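Local coordinates for CG8862 (PDB 3ISM), which is endonuclease G, a magnesium-dependent nuclease of the DNA/RNA non-specific endonuclease family that probably cleaves both DNA and RNA, at residues B[184-196]-B[203-215]. Sequence-based numbering, arbitrary orientation.
Sequences VAVPTHFYKVIVG and LHMESYVMPNQVI
An antiparallel beta hairpin in the central sheet pairs strand 189-196 with strand 203-211, and Asn212 closes its open end by gripping the loop before the first strand. Between Phe190/Met210 and Gly196/His204, reciprocal backbone bonds join every second pair; Phe190 N to Met210 O measures 2.9 Å. Asn212 N extends the ladder to Thr188 O at 2.8 Å, coming from above the carbonyl plane, where Thr188 and His189 form a classic beta bulge against Leu161.

The Asn212 side chain swings CG anti to its own N (chi1 -170°), which carries the amide across to the loop. There ND2 donates to Pro187 O at 2.9 Å, the acceptor lying close to the amide plane. Asn212 CG comes to the edge of the Phe190 ring, 3.5 Å from CE2, ring and amide planes 67° apart. ND2 also donates to Pro126 O, and OD1 accepts from Val128 N.

On the face with Tyr191 and Val209, the His189 ring lies obliquely against Pro211, CD2 to CB 3.7 Å, while Thr188 OG1 meets ND1 in the ring plane. Farther along, Met205 bends at chi3 (-78°) and brings CE to Val195 CG2 at 3.5 Å; helix 228-235 covers this side.

On the opposite face, that of Phe190 and Met210, Ile194 CD1 abuts the Tyr208 ring edge at CE2, 3.6 Å away. Tyr208 OH donates to Glu206 OE1, which His143 also binds, and Lys192 NZ bonds Thr158. Lys192 and Asn212 lie near the magnesium-binding residues Glu141 and Asn133, respectively. Apolar contacts and polar links thus combine around the ladder, while three side-chain bonds fix the Asn212 amide's rotation beside the metal site.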
ATOM      1  N   VAL B 184      -2.722  10.434  -7.167  1.00 31.00           N
ATOM      2  CA  VAL B 184      -3.550  10.270  -5.972  1.00 29.32           C
ATOM      3  C   VAL B 184      -4.330   8.947  -6.094  1.00 29.70           C
ATOM      4  O   VAL B 184      -5.017   8.721  -7.087  1.00 28.90           O
ATOM      5  CB  VAL B 184      -4.481  11.490  -5.766  1.00 28.79           C
ATOM      6  CG1 VAL B 184      -5.354  11.337  -4.480  1.00 27.59           C
ATOM      7  CG2 VAL B 184      -3.652  12.750  -5.675  1.00 27.63           C
ATOM      8  N   ALA B 185      -4.183   8.069  -5.098  1.00 29.73           N
ATOM      9  CA  ALA B 185      -4.827   6.762  -5.133  1.00 30.07           C
ATOM     10  C   ALA B 185      -6.349   6.848  -5.000  1.00 30.02           C
ATOM     11  O   ALA B 185      -6.867   7.641  -4.208  1.00 30.42           O
ATOM     12  CB  ALA B 185      -4.272   5.880  -4.047  1.00 30.35           C
ATOM     13  N   VAL B 186      -7.052   6.030  -5.779  1.00 29.36           N
ATOM     14  CA  VAL B 186      -8.499   5.888  -5.662  1.00 28.86           C
ATOM     15  C   VAL B 186      -8.791   4.595  -4.899  1.00 29.54           C
ATOM     16  O   VAL B 186      -8.673   3.486  -5.443  1.00 29.48           O
ATOM     17  CB  VAL B 186      -9.216   5.883  -7.028  1.00 28.95           C
ATOM     18  CG1 VAL B 186     -10.736   5.767  -6.819  1.00 28.28           C
ATOM     19  CG2 VAL B 186      -8.868   7.162  -7.865  1.00 27.15           C
ATOM     20  N   PRO B 187      -9.149   4.731  -3.620  1.00 29.66           N
ATOM     21  CA  PRO B 187      -9.422   3.554  -2.788  1.00 29.71           C
ATOM     22  C   PRO B 187     -10.583   2.705  -3.314  1.00 29.41           C
ATOM     23  O   PRO B 187     -11.508   3.229  -3.946  1.00 29.62           O
ATOM     24  CB  PRO B 187      -9.741   4.171  -1.419  1.00 29.46           C
ATOM     25  CG  PRO B 187      -9.020   5.538  -1.447  1.00 29.48           C
ATOM     26  CD  PRO B 187      -9.270   5.990  -2.857  1.00 29.25           C
ATOM     27  N   THR B 188     -10.521   1.399  -3.071  1.00 29.44           N
ATOM     28  CA  THR B 188     -11.561   0.480  -3.541  1.00 29.75           C
ATOM     29  C   THR B 188     -12.792   0.586  -2.617  1.00 29.12           C
ATOM     30  O   THR B 188     -13.912   0.371  -3.044  1.00 28.43           O
ATOM     31  CB  THR B 188     -11.058  -1.001  -3.571  1.00 29.98           C
ATOM     32  OG1 THR B 188     -10.841  -1.478  -2.225  1.00 31.76           O
ATOM     33  CG2 THR B 188      -9.773  -1.110  -4.366  1.00 29.94           C
ATOM     34  N   HIS B 189     -12.544   0.909  -1.347  1.00 28.56           N
ATOM     35  CA  HIS B 189     -13.570   0.888  -0.284  1.00 28.04           C
ATOM     36  C   HIS B 189     -13.175   1.903   0.788  1.00 27.99           C
ATOM     37  O   HIS B 189     -12.031   2.340   0.838  1.00 27.15           O
ATOM     38  CB  HIS B 189     -13.652  -0.491   0.403  1.00 27.58           C
ATOM     39  CG  HIS B 189     -14.088  -1.622  -0.485  1.00 27.99           C
ATOM     40  ND1 HIS B 189     -13.258  -2.194  -1.428  1.00 28.33           N
ATOM     41  CD2 HIS B 189     -15.236  -2.344  -0.513  1.00 28.56           C
ATOM     42  CE1 HIS B 189     -13.893  -3.184  -2.034  1.00 29.60           C
ATOM     43  NE2 HIS B 189     -15.097  -3.295  -1.498  1.00 28.82           N
ATOM     44  N   PHE B 190     -14.124   2.251   1.656  1.00 28.65           N
ATOM     45  CA  PHE B 190     -13.847   3.043   2.848  1.00 28.86           C
ATOM     46  C   PHE B 190     -14.518   2.398   4.061  1.00 28.63           C
ATOM     47  O   PHE B 190     -15.485   1.690   3.914  1.00 29.07           O
ATOM     48  CB  PHE B 190     -14.356   4.479   2.670  1.00 29.14           C
ATOM     49  CG  PHE B 190     -13.662   5.244   1.581  1.00 29.72           C
ATOM     50  CD1 PHE B 190     -12.499   5.957   1.851  1.00 30.04           C
ATOM     51  CD2 PHE B 190     -14.183   5.268   0.286  1.00 31.30           C
ATOM     52  CE1 PHE B 190     -11.844   6.661   0.838  1.00 31.87           C
ATOM     53  CE2 PHE B 190     -13.544   5.979  -0.732  1.00 31.49           C
ATOM     54  CZ  PHE B 190     -12.367   6.674  -0.457  1.00 30.23           C
ATOM     55  N   TYR B 191     -14.008   2.645   5.259  1.00 29.07           N
ATOM     56  CA  TYR B 191     -14.630   2.102   6.473  1.00 29.49           C
ATOM     57  C   TYR B 191     -14.920   3.219   7.457  1.00 29.61           C
ATOM     58  O   TYR B 191     -14.309   4.281   7.388  1.00 29.70           O
ATOM     59  CB  TYR B 191     -13.718   1.075   7.180  1.00 28.97           C
ATOM     60  CG  TYR B 191     -12.384   1.651   7.593  1.00 27.90           C
ATOM     61  CD1 TYR B 191     -12.252   2.442   8.740  1.00 28.08           C
ATOM     62  CD2 TYR B 191     -11.255   1.419   6.825  1.00 29.53           C
ATOM     63  CE1 TYR B 191     -11.036   3.002   9.086  1.00 27.07           C
ATOM     64  CE2 TYR B 191     -10.032   1.951   7.165  1.00 27.81           C
ATOM     65  CZ  TYR B 191      -9.932   2.741   8.285  1.00 29.03           C
ATOM     66  OH  TYR B 191      -8.716   3.262   8.594  1.00 29.02           O
ATOM     67  N   LYS B 192     -15.827   2.942   8.388  1.00 29.65           N
ATOM     68  CA  LYS B 192     -15.950   3.704   9.626  1.00 29.58           C
ATOM     69  C   LYS B 192     -16.046   2.698  10.751  1.00 29.44           C
ATOM     70  O   LYS B 192     -16.857   1.777  10.699  1.00 29.63           O
ATOM     71  CB  LYS B 192     -17.189   4.602   9.630  1.00 29.51           C
ATOM     72  CG  LYS B 192     -17.031   5.873   8.792  1.00 29.30           C
ATOM     73  CD  LYS B 192     -18.226   6.795   9.004  1.00 29.95           C
ATOM     74  CE  LYS B 192     -18.173   8.038   8.100  1.00 30.10           C
ATOM     75  NZ  LYS B 192     -17.078   8.966   8.495  1.00 30.39           N
ATOM     76  N   VAL B 193     -15.207   2.870  11.761  1.00 29.06           N
ATOM     77  CA  VAL B 193     -15.265   2.035  12.945  1.00 29.04           C
ATOM     78  C   VAL B 193     -15.556   2.964  14.115  1.00 29.17           C
ATOM     79  O   VAL B 193     -14.843   3.934  14.326  1.00 29.22           O
ATOM     80  CB  VAL B 193     -13.959   1.192  13.148  1.00 28.82           C
ATOM     81  CG1 VAL B 193     -14.065   0.341  14.426  1.00 29.66           C
ATOM     82  CG2 VAL B 193     -13.716   0.281  11.941  1.00 27.68           C
ATOM     83  N   ILE B 194     -16.620   2.648  14.859  1.00 29.29           N
ATOM     84  CA  ILE B 194     -17.297   3.591  15.750  1.00 29.11           C
ATOM     85  C   ILE B 194     -17.523   2.995  17.151  1.00 29.61           C
ATOM     86  O   ILE B 194     -17.947   1.848  17.276  1.00 30.15           O
ATOM     87  CB  ILE B 194     -18.698   3.943  15.158  1.00 29.05           C
ATOM     88  CG1 ILE B 194     -18.596   4.407  13.692  1.00 27.97           C
ATOM     89  CG2 ILE B 194     -19.434   4.954  16.019  1.00 28.35           C
ATOM     90  CD1 ILE B 194     -19.759   3.928  12.822  1.00 27.22           C
ATOM     91  N   VAL B 195     -17.260   3.768  18.200  1.00 29.16           N
ATOM     92  CA  VAL B 195     -17.607   3.345  19.549  1.00 29.04           C
ATOM     93  C   VAL B 195     -18.428   4.433  20.221  1.00 29.85           C
ATOM     94  O   VAL B 195     -17.994   5.579  20.298  1.00 29.55           O
ATOM     95  CB  VAL B 195     -16.336   3.011  20.403  1.00 29.32           C
ATOM     96  CG1 VAL B 195     -16.643   2.982  21.911  1.00 27.57           C
ATOM     97  CG2 VAL B 195     -15.722   1.695  19.961  1.00 26.91           C
ATOM     98  N   GLY B 196     -19.621   4.069  20.688  1.00 30.42           N
ATOM     99  CA  GLY B 196     -20.456   4.970  21.475  1.00 31.23           C
ATOM    100  C   GLY B 196     -20.407   4.603  22.943  1.00 32.30           C
ATOM    101  O   GLY B 196     -20.383   3.421  23.295  1.00 32.06           O
ATOM    102  N   LEU B 203     -20.053   0.237  26.500  1.00 35.37           N
ATOM    103  CA  LEU B 203     -19.453   0.631  25.248  1.00 33.73           C
ATOM    104  C   LEU B 203     -20.083  -0.178  24.111  1.00 32.81           C
ATOM    105  O   LEU B 203     -20.275  -1.386  24.231  1.00 32.36           O
ATOM    106  CB  LEU B 203     -17.939   0.442  25.316  1.00 33.61           C
ATOM    107  CG  LEU B 203     -17.208   1.183  26.451  1.00 34.06           C
ATOM    108  CD1 LEU B 203     -15.715   0.873  26.448  1.00 33.06           C
ATOM    109  CD2 LEU B 203     -17.428   2.686  26.383  1.00 33.06           C
ATOM    110  N   HIS B 204     -20.421   0.503  23.018  1.00 31.53           N
ATOM    111  CA  HIS B 204     -21.061  -0.135  21.873  1.00 30.46           C
ATOM    112  C   HIS B 204     -20.290   0.184  20.613  1.00 30.03           C
ATOM    113  O   HIS B 204     -20.062   1.352  20.310  1.00 30.11           O
ATOM    114  CB  HIS B 204     -22.499   0.353  21.705  1.00 30.24           C
ATOM    115  CG  HIS B 204     -23.328   0.216  22.940  1.00 29.60           C
ATOM    116  ND1 HIS B 204     -24.240  -0.800  23.114  1.00 28.46           N
ATOM    117  CD2 HIS B 204     -23.363   0.955  24.074  1.00 28.81           C
ATOM    118  CE1 HIS B 204     -24.818  -0.671  24.296  1.00 28.69           C
ATOM    119  NE2 HIS B 204     -24.308   0.390  24.895  1.00 28.87           N
ATOM    120  N   MET B 205     -19.919  -0.845  19.870  1.00 29.39           N
ATOM    121  CA  MET B 205     -19.163  -0.652  18.623  1.00 29.63           C
ATOM    122  C   MET B 205     -19.984  -0.924  17.363  1.00 28.60           C
ATOM    123  O   MET B 205     -20.784  -1.853  17.327  1.00 28.46           O
ATOM    124  CB  MET B 205     -17.911  -1.521  18.623  1.00 28.82           C
ATOM    125  CG  MET B 205     -17.073  -1.394  17.371  1.00 30.95           C
ATOM    126  SD  MET B 205     -15.572  -2.345  17.480  1.00 32.06           S
ATOM    127  CE  MET B 205     -14.562  -1.303  18.524  1.00 30.73           C
ATOM    128  N   GLU B 206     -19.778  -0.101  16.343  1.00 28.05           N
ATOM    129  CA  GLU B 206     -20.309  -0.350  15.003  1.00 28.58           C
ATOM    130  C   GLU B 206     -19.161  -0.244  14.010  1.00 28.28           C
ATOM    131  O   GLU B 206     -18.244   0.545  14.198  1.00 27.63           O
ATOM    132  CB  GLU B 206     -21.398   0.682  14.627  1.00 28.21           C
ATOM    133  CG  GLU B 206     -22.627   0.668  15.514  1.00 29.52           C
ATOM    134  CD  GLU B 206     -23.750   1.577  15.020  1.00 29.79           C
ATOM    135  OE1 GLU B 206     -23.615   2.232  13.959  1.00 32.09           O
ATOM    136  OE2 GLU B 206     -24.777   1.646  15.711  1.00 30.10           O
ATOM    137  N   SER B 207     -19.197  -1.048  12.953  1.00 28.99           N
ATOM    138  CA  SER B 207     -18.208  -0.901  11.887  1.00 29.25           C
ATOM    139  C   SER B 207     -18.790  -1.248  10.531  1.00 28.78           C
ATOM    140  O   SER B 207     -19.519  -2.237  10.389  1.00 28.59           O
ATOM    141  CB  SER B 207     -16.940  -1.721  12.168  1.00 29.37           C
ATOM    142  OG  SER B 207     -17.249  -3.066  12.431  1.00 31.35           O
ATOM    143  N   TYR B 208     -18.442  -0.425   9.544  1.00 28.93           N
ATOM    144  CA  TYR B 208     -19.006  -0.486   8.203  1.00 28.74           C
ATOM    145  C   TYR B 208     -17.870  -0.460   7.195  1.00 29.13           C
ATOM    146  O   TYR B 208     -16.859   0.193   7.426  1.00 29.04           O
ATOM    147  CB  TYR B 208     -19.899   0.731   7.939  1.00 28.44           C
ATOM    148  CG  TYR B 208     -21.054   0.882   8.896  1.00 28.51           C
ATOM    149  CD1 TYR B 208     -22.332   0.464   8.538  1.00 27.92           C
ATOM    150  CD2 TYR B 208     -20.871   1.454  10.160  1.00 28.29           C
ATOM    151  CE1 TYR B 208     -23.394   0.598   9.415  1.00 28.89           C
ATOM    152  CE2 TYR B 208     -21.921   1.590  11.039  1.00 27.57           C
ATOM    153  CZ  TYR B 208     -23.179   1.167  10.661  1.00 28.32           C
ATOM    154  OH  TYR B 208     -24.213   1.285  11.539  1.00 27.60           O
ATOM    155  N   VAL B 209     -18.052  -1.169   6.083  1.00 28.89           N
ATOM    156  CA  VAL B 209     -17.165  -1.061   4.925  1.00 28.93           C
ATOM    157  C   VAL B 209     -18.052  -0.850   3.693  1.00 28.99           C
ATOM    158  O   VAL B 209     -18.925  -1.675   3.399  1.00 27.92           O
ATOM    159  CB  VAL B 209     -16.289  -2.326   4.757  1.00 29.08           C
ATOM    160  CG1 VAL B 209     -15.662  -2.409   3.349  1.00 28.89           C
ATOM    161  CG2 VAL B 209     -15.212  -2.374   5.836  1.00 28.48           C
ATOM    162  N   MET B 210     -17.848   0.260   2.983  1.00 28.66           N
ATOM    163  CA  MET B 210     -18.664   0.525   1.793  1.00 28.97           C
ATOM    164  C   MET B 210     -17.760   0.651   0.586  1.00 28.34           C
ATOM    165  O   MET B 210     -16.714   1.256   0.691  1.00 28.84           O
ATOM    166  CB  MET B 210     -19.491   1.798   1.974  1.00 28.66           C
ATOM    167  CG  MET B 210     -20.491   1.725   3.127  1.00 28.75           C
ATOM    168  SD  MET B 210     -21.344   3.286   3.405  1.00 30.74           S
ATOM    169  CE  MET B 210     -22.241   3.515   1.884  1.00 28.23           C
ATOM    170  N   PRO B 211     -18.160   0.070  -0.558  1.00 28.25           N
ATOM    171  CA  PRO B 211     -17.307   0.141  -1.738  1.00 28.10           C
ATOM    172  C   PRO B 211     -17.362   1.544  -2.357  1.00 28.43           C
ATOM    173  O   PRO B 211     -18.411   2.204  -2.331  1.00 28.10           O
ATOM    174  CB  PRO B 211     -17.915  -0.915  -2.672  1.00 27.73           C
ATOM    175  CG  PRO B 211     -19.404  -0.908  -2.311  1.00 27.90           C
ATOM    176  CD  PRO B 211     -19.428  -0.652  -0.818  1.00 28.06           C
ATOM    177  N   ASN B 212     -16.232   1.984  -2.893  1.00 28.08           N
ATOM    178  CA  ASN B 212     -16.122   3.273  -3.545  1.00 28.53           C
ATOM    179  C   ASN B 212     -16.709   3.171  -4.960  1.00 28.86           C
ATOM    180  O   ASN B 212     -15.988   3.189  -5.958  1.00 28.92           O
ATOM    181  CB  ASN B 212     -14.648   3.714  -3.566  1.00 28.32           C
ATOM    182  CG  ASN B 212     -14.452   5.166  -4.004  1.00 29.65           C
ATOM    183  OD1 ASN B 212     -15.413   5.919  -4.129  1.00 28.57           O
ATOM    184  ND2 ASN B 212     -13.179   5.568  -4.211  1.00 28.40           N
ATOM    185  N   GLN B 213     -18.031   3.059  -5.033  1.00 28.75           N
ATOM    186  CA  GLN B 213     -18.718   2.934  -6.314  1.00 29.09           C
ATOM    187  C   GLN B 213     -20.125   3.478  -6.173  1.00 28.61           C
ATOM    188  O   GLN B 213     -20.566   3.758  -5.061  1.00 28.57           O
ATOM    189  CB  GLN B 213     -18.765   1.465  -6.760  1.00 29.38           C
ATOM    190  CG  GLN B 213     -19.568   0.576  -5.842  1.00 29.85           C
ATOM    191  CD  GLN B 213     -19.203  -0.890  -5.970  1.00 31.39           C
ATOM    192  OE1 GLN B 213     -18.037  -1.243  -6.222  1.00 32.03           O
ATOM    193  NE2 GLN B 213     -20.192  -1.757  -5.764  1.00 30.57           N
ATOM    194  N   VAL B 214     -20.841   3.601  -7.290  1.00 28.64           N
ATOM    195  CA  VAL B 214     -22.261   3.952  -7.230  1.00 27.99           C
ATOM    196  C   VAL B 214     -23.049   2.891  -6.443  1.00 28.83           C
ATOM    197  O   VAL B 214     -23.080   1.709  -6.801  1.00 28.72           O
ATOM    198  CB  VAL B 214     -22.869   4.182  -8.627  1.00 28.08           C
ATOM    199  CG1 VAL B 214     -24.406   4.274  -8.562  1.00 26.06           C
ATOM    200  CG2 VAL B 214     -22.289   5.440  -9.260  1.00 27.42           C
ATOM    201  N   ILE B 215     -23.645   3.328  -5.339  1.00 29.46           N
ATOM    202  CA  ILE B 215     -24.521   2.491  -4.534  1.00 29.52           C
ATOM    203  C   ILE B 215     -25.945   3.002  -4.686  1.00 30.42           C
ATOM    204  O   ILE B 215     -26.176   4.213  -4.672  1.00 30.13           O
ATOM    205  CB  ILE B 215     -24.121   2.529  -3.035  1.00 29.31           C
ATOM    206  CG1 ILE B 215     -22.731   1.921  -2.843  1.00 27.80           C
ATOM    207  CG2 ILE B 215     -25.138   1.754  -2.183  1.00 28.54           C
ATOM    208  CD1 ILE B 215     -22.180   2.158  -1.483  1.00 24.70           C
TER